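Protein K7 (Vaccinia virus WR, PDB 3JRV) helps vaccinia virus evade innate immunity, binding the host RNA helicase DDX3 to block IRF3 activation and TRAF6 and IRAK2 to prevent NF-kappa-B activation. Local coordinates at residues F60-I73 / E96-I108. Sequence-based numbering, arbitrary orientation.
Sequences FDDVAIRYYGIDKI and ESLFATIGICAKI
Ala64 and Gly103 meet where helix 60-68 crosses segment 96-108 of helix 95-114 in the poxvirus Bcl-2-like fold, and they illustrate how small residues let two helices come close. The axes of helix 60-68 and of segment 96-108 approach to 7.2 Å at a signed crossing angle of -110°. Gly103 has no side chain, so Phe60 O can lie against its CA in a CA-H...O contact of 3.5 Å. One turn earlier, the methyl of Ala100 is a knob in a hole formed by Val63, Ala64, Tyr67 and Tyr68.

Tight packing continues on both flanks. The rings of Phe60 and Phe99 form an offset stack, centroids 4.2 Å apart and planes at 11°, with Ile102 CG2 at the edge of the Phe60 ring; Leu140 of helix 134-148 touches both side chains. Beyond Ala64, Ile104 crosses Tyr68 at about a right angle, and its CD1 reaches Ile73 CG1 at 3.6 Å, bringing in the start of helix 70-80.

The margins are looser. The aliphatic part of Lys107 lies loosely by Asp61 and Ile73, its CE 4.3 Å from Ile73 CG2. Its NZ stays 4.9 Å from Asp61 OD2, whose salt bridge is instead with Arg37. At the other margin the exposed Glu96 extends past Tyr67, its carboxylate turned steeply to the ring. Tyr67 swings that ring away from its own backbone N (chi1 -173°), which carries it alongside Ala100 and on to Ser97, with its CD1 3.7 Å from Glu96 CG.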
loop_
_atom_site.group_PDB
_atom_site.type_symbol
_atom_site.label_atom_id
_atom_site.label_comp_id
_atom_site.label_asym_id
_atom_site.label_seq_id
_atom_site.Cartn_x
_atom_site.Cartn_y
_atom_site.Cartn_z
ATOM N N PHE A 60 7.483 -4.934 2.170
ATOM C CA PHE A 60 6.660 -4.734 3.381
ATOM C C PHE A 60 5.630 -5.880 3.498
ATOM O O PHE A 60 5.083 -6.090 4.585
ATOM C CB PHE A 60 5.935 -3.396 3.394
ATOM C CG PHE A 60 6.856 -2.193 3.496
ATOM C CD1 PHE A 60 8.224 -2.347 3.776
ATOM C CD2 PHE A 60 6.327 -0.930 3.284
ATOM C CE1 PHE A 60 9.079 -1.222 3.899
ATOM C CE2 PHE A 60 7.136 0.209 3.343
ATOM C CZ PHE A 60 8.527 0.057 3.685
ATOM N N ASP A 61 5.429 -6.648 2.428
ATOM C CA ASP A 61 4.622 -7.876 2.554
ATOM C C ASP A 61 5.243 -8.789 3.646
ATOM O O ASP A 61 4.508 -9.350 4.476
ATOM C CB ASP A 61 4.542 -8.651 1.228
ATOM C CG ASP A 61 3.694 -7.940 0.139
ATOM O OD1 ASP A 61 3.253 -6.777 0.299
ATOM O OD2 ASP A 61 3.438 -8.621 -0.886
ATOM N N ASP A 62 6.563 -8.987 3.581
ATOM C CA ASP A 62 7.308 -9.807 4.544
ATOM C C ASP A 62 7.246 -9.187 5.922
ATOM O O ASP A 62 7.212 -9.920 6.910
ATOM C CB ASP A 62 8.792 -9.944 4.197
ATOM C CG ASP A 62 9.040 -10.742 2.940
ATOM O OD1 ASP A 62 8.075 -11.374 2.443
ATOM O OD2 ASP A 62 10.201 -10.680 2.418
ATOM N N VAL A 63 7.286 -7.854 5.998
ATOM C CA VAL A 63 7.211 -7.206 7.313
ATOM C C VAL A 63 5.871 -7.496 7.956
ATOM O O VAL A 63 5.794 -7.794 9.151
ATOM C CB VAL A 63 7.394 -5.663 7.247
ATOM C CG1 VAL A 63 7.101 -5.025 8.633
ATOM C CG2 VAL A 63 8.783 -5.293 6.690
ATOM N N ALA A 64 4.806 -7.462 7.153
ATOM C CA ALA A 64 3.469 -7.763 7.675
ATOM C C ALA A 64 3.393 -9.202 8.154
ATOM O O ALA A 64 2.840 -9.481 9.234
ATOM C CB ALA A 64 2.399 -7.494 6.611
ATOM N N ILE A 65 3.971 -10.120 7.378
ATOM C CA ILE A 65 4.008 -11.526 7.808
ATOM C C ILE A 65 4.786 -11.730 9.111
ATOM O O ILE A 65 4.316 -12.427 10.045
ATOM C CB ILE A 65 4.610 -12.422 6.710
ATOM C CG1 ILE A 65 3.672 -12.489 5.514
ATOM C CG2 ILE A 65 4.951 -13.838 7.279
ATOM C CD1 ILE A 65 4.397 -13.063 4.257
ATOM N N ARG A 66 5.963 -11.113 9.206
ATOM C CA ARG A 66 6.725 -11.166 10.464
ATOM C C ARG A 66 5.904 -10.635 11.632
ATOM O O ARG A 66 5.990 -11.188 12.744
ATOM C CB ARG A 66 8.011 -10.346 10.371
ATOM C CG ARG A 66 9.228 -10.993 9.768
ATOM C CD ARG A 66 10.422 -10.002 9.772
ATOM N NE ARG A 66 11.241 -10.195 8.581
ATOM C CZ ARG A 66 11.248 -9.415 7.501
ATOM N NH1 ARG A 66 10.627 -8.236 7.491
ATOM N NH2 ARG A 66 11.987 -9.772 6.455
ATOM N N TYR A 67 5.149 -9.555 11.404
ATOM C CA TYR A 67 4.515 -8.758 12.482
ATOM C C TYR A 67 3.267 -9.484 12.985
ATOM O O TYR A 67 3.052 -9.590 14.205
ATOM C CB TYR A 67 4.136 -7.378 11.925
ATOM C CG TYR A 67 3.611 -6.361 12.937
ATOM C CD1 TYR A 67 4.479 -5.698 13.781
ATOM C CD2 TYR A 67 2.250 -6.121 13.068
ATOM C CE1 TYR A 67 3.998 -4.777 14.723
ATOM C CE2 TYR A 67 1.761 -5.177 13.969
ATOM C CZ TYR A 67 2.636 -4.530 14.806
ATOM O OH TYR A 67 2.136 -3.587 15.683
ATOM N N TYR A 68 2.467 -10.000 12.043
ATOM C CA TYR A 68 1.124 -10.544 12.318
ATOM C C TYR A 68 1.090 -12.072 12.304
ATOM O O TYR A 68 0.282 -12.675 13.035
ATOM C CB TYR A 68 0.125 -10.034 11.279
ATOM C CG TYR A 68 -0.313 -8.608 11.521
ATOM C CD1 TYR A 68 -0.906 -8.264 12.740
ATOM C CD2 TYR A 68 -0.068 -7.608 10.580
ATOM C CE1 TYR A 68 -1.289 -6.978 13.002
ATOM C CE2 TYR A 68 -0.465 -6.292 10.833
ATOM C CZ TYR A 68 -1.087 -6.005 12.044
ATOM O OH TYR A 68 -1.507 -4.736 12.361
ATOM N N GLY A 69 1.941 -12.681 11.469
ATOM C CA GLY A 69 1.842 -14.113 11.114
ATOM C C GLY A 69 0.778 -14.367 10.061
ATOM O O GLY A 69 -0.132 -13.549 9.894
ATOM N N ILE A 70 0.914 -15.458 9.299
ATOM C CA ILE A 70 0.111 -15.598 8.084
ATOM C C ILE A 70 -1.352 -15.894 8.417
ATOM O O ILE A 70 -2.237 -15.399 7.728
ATOM C CB ILE A 70 0.706 -16.612 7.077
ATOM C CG1 ILE A 70 -0.041 -16.585 5.720
ATOM C CG2 ILE A 70 0.762 -17.997 7.707
ATOM C CD1 ILE A 70 0.123 -15.299 4.890
ATOM N N ASP A 71 -1.606 -16.583 9.528
ATOM C CA ASP A 71 -2.990 -16.813 9.928
ATOM C C ASP A 71 -3.746 -15.522 10.253
ATOM O O ASP A 71 -4.902 -15.361 9.843
ATOM C CB ASP A 71 -3.074 -17.825 11.095
ATOM C CG ASP A 71 -2.636 -19.232 10.696
ATOM O OD1 ASP A 71 -2.795 -19.622 9.507
ATOM O OD2 ASP A 71 -2.213 -19.978 11.612
ATOM N N LYS A 72 -3.098 -14.605 10.987
ATOM C CA LYS A 72 -3.731 -13.354 11.363
ATOM C C LYS A 72 -3.886 -12.502 10.108
ATOM O O LYS A 72 -4.890 -11.794 9.925
ATOM C CB LYS A 72 -2.907 -12.643 12.451
ATOM C CG LYS A 72 -3.476 -11.281 12.895
ATOM C CD LYS A 72 -4.792 -11.436 13.654
ATOM C CE LYS A 72 -5.284 -10.097 14.179
ATOM N NZ LYS A 72 -4.417 -9.515 15.254
ATOM N N ILE A 73 -2.876 -12.542 9.235
ATOM C CA ILE A 73 -3.046 -11.858 7.955
ATOM C C ILE A 73 -4.296 -12.302 7.215
ATOM O O ILE A 73 -5.079 -11.473 6.760
ATOM C CB ILE A 73 -1.807 -11.969 7.052
ATOM C CG1 ILE A 73 -0.717 -11.072 7.621
ATOM C CG2 ILE A 73 -2.172 -11.587 5.607
ATOM C CD1 ILE A 73 0.636 -11.276 6.967
ATOM N N GLU A 96 7.865 -0.424 12.518
ATOM C CA GLU A 96 7.494 -1.790 12.155
ATOM C C GLU A 96 5.981 -1.869 11.920
ATOM O O GLU A 96 5.535 -2.496 10.936
ATOM C CB GLU A 96 7.880 -2.835 13.209
ATOM C CG GLU A 96 7.697 -4.283 12.693
ATOM C CD GLU A 96 8.151 -5.380 13.706
ATOM O OE1 GLU A 96 8.333 -5.044 14.906
ATOM O OE2 GLU A 96 8.297 -6.578 13.311
ATOM N N SER A 97 5.213 -1.241 12.804
ATOM C CA SER A 97 3.753 -1.227 12.678
ATOM C C SER A 97 3.339 -0.510 11.384
ATOM O O SER A 97 2.423 -0.955 10.674
ATOM C CB SER A 97 3.101 -0.557 13.899
ATOM O OG SER A 97 1.711 -0.737 13.811
ATOM N N LEU A 98 4.033 0.580 11.055
ATOM C CA LEU A 98 3.695 1.338 9.855
ATOM C C LEU A 98 3.925 0.439 8.623
ATOM O O LEU A 98 3.067 0.385 7.701
ATOM C CB LEU A 98 4.561 2.609 9.796
ATOM C CG LEU A 98 4.473 3.412 8.474
ATOM C CD1 LEU A 98 3.022 3.922 8.298
ATOM C CD2 LEU A 98 5.469 4.590 8.562
ATOM N N PHE A 99 5.113 -0.165 8.541
ATOM C CA PHE A 99 5.458 -0.989 7.363
ATOM C C PHE A 99 4.552 -2.205 7.272
ATOM O O PHE A 99 4.139 -2.591 6.171
ATOM C CB PHE A 99 6.935 -1.399 7.295
ATOM C CG PHE A 99 7.909 -0.248 7.206
ATOM C CD1 PHE A 99 7.474 1.061 7.029
ATOM C CD2 PHE A 99 9.277 -0.515 7.244
ATOM C CE1 PHE A 99 8.425 2.142 6.942
ATOM C CE2 PHE A 99 10.243 0.549 7.168
ATOM C CZ PHE A 99 9.804 1.859 6.982
ATOM N N ALA A 100 4.235 -2.820 8.415
ATOM C CA ALA A 100 3.277 -3.948 8.427
ATOM C C ALA A 100 1.927 -3.501 7.909
ATOM O O ALA A 100 1.249 -4.256 7.201
ATOM C CB ALA A 100 3.130 -4.484 9.833
ATOM N N THR A 101 1.509 -2.288 8.252
ATOM C CA THR A 101 0.162 -1.818 7.886
ATOM C C THR A 101 0.131 -1.564 6.374
ATOM O O THR A 101 -0.837 -1.915 5.699
ATOM C CB THR A 101 -0.219 -0.526 8.644
ATOM O OG1 THR A 101 -0.225 -0.805 10.046
ATOM C CG2 THR A 101 -1.629 0.024 8.271
ATOM N N ILE A 102 1.175 -0.934 5.832
ATOM C CA ILE A 102 1.254 -0.798 4.372
ATOM C C ILE A 102 1.242 -2.173 3.691
ATOM O O ILE A 102 0.559 -2.356 2.659
ATOM C CB ILE A 102 2.523 0.037 3.974
ATOM C CG1 ILE A 102 2.356 1.448 4.541
ATOM C CG2 ILE A 102 2.712 0.026 2.444
ATOM C CD1 ILE A 102 3.666 2.246 4.511
ATOM N N GLY A 103 2.034 -3.115 4.215
ATOM C CA GLY A 103 2.052 -4.502 3.731
ATOM C C GLY A 103 0.654 -5.109 3.739
ATOM O O GLY A 103 0.289 -5.818 2.770
ATOM N N ILE A 104 -0.091 -4.913 4.833
ATOM C CA ILE A 104 -1.450 -5.472 4.964
ATOM C C ILE A 104 -2.380 -4.860 3.945
ATOM O O ILE A 104 -3.167 -5.579 3.322
ATOM C CB ILE A 104 -2.024 -5.305 6.445
ATOM C CG1 ILE A 104 -1.300 -6.296 7.335
ATOM C CG2 ILE A 104 -3.557 -5.492 6.436
ATOM C CD1 ILE A 104 -1.915 -7.686 7.258
ATOM N N CYS A 105 -2.283 -3.539 3.765
ATOM C CA CYS A 105 -3.123 -2.885 2.760
ATOM C C CYS A 105 -2.828 -3.487 1.384
ATOM O O CYS A 105 -3.773 -3.717 0.603
ATOM C CB CYS A 105 -2.892 -1.379 2.741
ATOM S SG CYS A 105 -3.595 -0.567 4.167
ATOM N N ALA A 106 -1.549 -3.710 1.068
ATOM C CA ALA A 106 -1.188 -4.294 -0.245
ATOM C C ALA A 106 -1.756 -5.709 -0.350
ATOM O O ALA A 106 -2.233 -6.119 -1.423
ATOM C CB ALA A 106 0.322 -4.338 -0.420
ATOM N N LYS A 107 -1.639 -6.493 0.723
ATOM C CA LYS A 107 -2.190 -7.860 0.684
ATOM C C LYS A 107 -3.681 -7.820 0.436
ATOM O O LYS A 107 -4.205 -8.708 -0.276
ATOM C CB LYS A 107 -1.842 -8.654 1.952
ATOM C CG LYS A 107 -0.360 -9.015 1.980
ATOM C CD LYS A 107 0.002 -10.231 1.128
ATOM C CE LYS A 107 0.154 -11.490 1.983
ATOM N NZ LYS A 107 1.278 -12.355 1.488
ATOM N N ILE A 108 -4.381 -6.873 1.051
ATOM C CA ILE A 108 -5.837 -6.811 0.918
ATOM C C ILE A 108 -6.188 -6.461 -0.546
ATOM O O ILE A 108 -7.027 -7.121 -1.150
ATOM C CB ILE A 108 -6.444 -5.761 1.835
ATOM C CG1 ILE A 108 -6.330 -6.241 3.295
ATOM C CG2 ILE A 108 -7.905 -5.466 1.455
ATOM C CD1 ILE A 108 -6.515 -5.114 4.280
#